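Local coordinates for C alpha-dehydrogenase (Sphingobium sp. SYK-6, PDB 4YAG) that oxidises the Calpha alcohol of lignin beta-aryl ether compounds, using NAD(+) as cofactor, in the early steps of their cleavage pathway, at the interface of chains A and B. Coordinates in Å, arbitrary orientation; residue numbers count along the deposited sequence, not the author numbering. Chains: chain A/B, C alpha-dehydrogenase.

The interface of chains A and B. Residues chain A 123, 131, 168, 171-172, 175-176; chain B 100, 108, 153, 156, 160.
B:Phe100 lies against A:Ile172, A:Ser175 and A:Met176 in a mainly apolar helix-packing patch of a two-fold homodimer interface; the patch recurs with the chains exchanged and helps hold the deposited dimer together. With CG anti to the backbone N (chi1 -175°), B:Phe100 reaches across to chain A, whose groups gather above and around the ring's outer edge. A:Ile172 CG2 lies above the ring plane but just beyond the CZ/CE1 edge, 3.7 Å from B:Phe100 CZ. Raised to the same side but outside the rim, the terminal methyl CE of A:Met176 comes to 3.8 Å from B:Phe100 CE2, and the hydroxyl OG of A:Ser175 to 3.6 Å from B:Phe100 CD2. A:Arg131 holds that hydroxyl in place: NH1 bonds A:Ser175 O in the guanidinium plane and NH2 bonds OG at 2.9 Å, tilted from it. NH2 also borders the ring, the guanidinium plane 53° from that of the ring. Nearby, A:Ser175 CB packs on B:Ser153 CB. Further along, the methyl of B:Ala156 meets A:Thr171 OG1 at 3.3 Å; this hydroxyl bonds A:Leu168 O within its own helix, and B:Thr160 OG1 likewise turns back to B:Ala156 O (2.8 Å). A:Leu168 CD1 touches the six-membered rim of B:Trp108 at CH2 (3.5 Å). In the fold, helices 156-177 and 105-133 of both chains contribute, as expected for the helix-bundle dimer contact common in short-chain dehydrogenases, while 3-10 turns 100-102 and 153-155 supply B:Phe100 and B:Ser153.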
loop_
_atom_site.group_PDB
_atom_site.type_symbol
_atom_site.label_atom_id
_atom_site.label_comp_id
_atom_site.label_asym_id
_atom_site.label_seq_id
_atom_site.Cartn_x
_atom_site.Cartn_y
_atom_site.Cartn_z
ATOM N N ILE A 123 -13.519 0.895 -6.694
ATOM C CA ILE A 123 -13.163 0.893 -8.096
ATOM C C ILE A 123 -13.676 -0.378 -8.786
ATOM O O ILE A 123 -14.245 -0.343 -9.882
ATOM C CB ILE A 123 -11.630 1.045 -8.246
ATOM C CG1 ILE A 123 -11.209 2.450 -7.812
ATOM C CG2 ILE A 123 -11.192 0.781 -9.676
ATOM C CD1 ILE A 123 -9.729 2.573 -7.409
ATOM N N ARG A 131 -17.964 2.882 -16.884
ATOM C CA ARG A 131 -17.498 2.749 -18.255
ATOM C C ARG A 131 -18.653 2.393 -19.189
ATOM O O ARG A 131 -18.804 2.981 -20.262
ATOM C CB ARG A 131 -16.432 1.680 -18.363
ATOM C CG ARG A 131 -15.194 1.890 -17.515
ATOM C CD ARG A 131 -14.244 0.748 -17.804
ATOM N NE ARG A 131 -13.107 0.625 -16.899
ATOM C CZ ARG A 131 -11.923 1.218 -17.077
ATOM N NH1 ARG A 131 -11.713 1.998 -18.135
ATOM N NH2 ARG A 131 -10.948 1.005 -16.208
ATOM N N LEU A 168 -2.093 4.252 -6.204
ATOM C CA LEU A 168 -3.248 3.635 -6.858
ATOM C C LEU A 168 -3.919 4.636 -7.783
ATOM O O LEU A 168 -4.233 4.343 -8.942
ATOM C CB LEU A 168 -4.218 3.143 -5.784
ATOM C CG LEU A 168 -5.610 2.698 -6.252
ATOM C CD1 LEU A 168 -5.480 1.434 -7.102
ATOM C CD2 LEU A 168 -6.539 2.488 -5.087
ATOM N N THR A 171 -1.891 5.555 -10.880
ATOM C CA THR A 171 -1.747 4.496 -11.861
ATOM C C THR A 171 -3.021 4.223 -12.629
ATOM O O THR A 171 -2.952 3.872 -13.812
ATOM C CB THR A 171 -1.227 3.192 -11.215
ATOM O OG1 THR A 171 -2.216 2.645 -10.317
ATOM C CG2 THR A 171 0.080 3.465 -10.500
ATOM N N ILE A 172 -4.183 4.376 -11.999
ATOM C CA ILE A 172 -5.426 4.084 -12.712
ATOM C C ILE A 172 -5.819 5.182 -13.699
ATOM O O ILE A 172 -6.710 4.967 -14.514
ATOM C CB ILE A 172 -6.632 3.821 -11.768
ATOM C CG1 ILE A 172 -7.012 5.082 -10.998
ATOM C CG2 ILE A 172 -6.337 2.641 -10.833
ATOM C CD1 ILE A 172 -8.237 4.912 -10.114
ATOM N N SER A 175 -6.122 4.345 -17.514
ATOM C CA SER A 175 -7.193 3.386 -17.807
ATOM C C SER A 175 -8.554 4.060 -17.725
ATOM O O SER A 175 -9.419 3.871 -18.598
ATOM C CB SER A 175 -7.165 2.199 -16.846
ATOM O OG SER A 175 -8.219 1.295 -17.162
ATOM N N MET A 176 -8.771 4.836 -16.667
ATOM C CA MET A 176 -10.072 5.481 -16.494
ATOM C C MET A 176 -10.327 6.495 -17.599
ATOM O O MET A 176 -11.455 6.657 -18.071
ATOM C CB MET A 176 -10.152 6.144 -15.122
ATOM C CG MET A 176 -10.070 5.144 -13.973
ATOM S SD MET A 176 -11.429 3.928 -14.036
ATOM C CE MET A 176 -10.767 2.641 -12.985
ATOM N N PHE B 100 -5.477 -3.373 -17.121
ATOM C CA PHE B 100 -6.153 -3.051 -15.880
ATOM C C PHE B 100 -7.591 -3.564 -15.842
ATOM O O PHE B 100 -8.045 -4.045 -14.801
ATOM C CB PHE B 100 -6.129 -1.546 -15.630
ATOM C CG PHE B 100 -6.714 -1.162 -14.310
ATOM C CD1 PHE B 100 -5.963 -1.236 -13.165
ATOM C CD2 PHE B 100 -8.035 -0.794 -14.208
ATOM C CE1 PHE B 100 -6.509 -0.902 -11.939
ATOM C CE2 PHE B 100 -8.586 -0.475 -12.993
ATOM C CZ PHE B 100 -7.834 -0.532 -11.866
ATOM N N TRP B 108 -5.660 -8.614 -7.547
ATOM C CA TRP B 108 -5.337 -7.652 -6.496
ATOM C C TRP B 108 -4.861 -8.367 -5.235
ATOM O O TRP B 108 -3.871 -7.963 -4.608
ATOM C CB TRP B 108 -6.543 -6.782 -6.115
ATOM C CG TRP B 108 -6.648 -5.582 -7.002
ATOM C CD1 TRP B 108 -7.524 -5.393 -8.028
ATOM C CD2 TRP B 108 -5.826 -4.421 -6.950
ATOM N NE1 TRP B 108 -7.290 -4.169 -8.621
ATOM C CE2 TRP B 108 -6.251 -3.558 -7.972
ATOM C CE3 TRP B 108 -4.758 -4.032 -6.141
ATOM C CZ2 TRP B 108 -5.646 -2.321 -8.197
ATOM C CZ3 TRP B 108 -4.179 -2.810 -6.362
ATOM C CH2 TRP B 108 -4.623 -1.976 -7.370
ATOM N N SER B 153 -1.403 2.155 -15.880
ATOM C CA SER B 153 -2.378 1.302 -15.240
ATOM C C SER B 153 -2.094 -0.190 -15.370
ATOM O O SER B 153 -2.524 -0.958 -14.523
ATOM C CB SER B 153 -3.775 1.617 -15.799
ATOM O OG SER B 153 -3.776 1.330 -17.170
ATOM N N ALA B 156 -0.622 -1.179 -12.193
ATOM C CA ALA B 156 -1.265 -0.642 -10.999
ATOM C C ALA B 156 -1.027 -1.463 -9.742
ATOM O O ALA B 156 -0.723 -0.908 -8.680
ATOM C CB ALA B 156 -2.767 -0.487 -11.208
ATOM N N THR B 160 1.258 0.007 -6.659
ATOM C CA THR B 160 0.545 0.300 -5.429
ATOM C C THR B 160 1.198 -0.395 -4.234
ATOM O O THR B 160 1.455 0.229 -3.203
ATOM C CB THR B 160 -0.948 -0.110 -5.581
ATOM O OG1 THR B 160 -1.563 0.693 -6.605
ATOM C CG2 THR B 160 -1.725 0.069 -4.301
#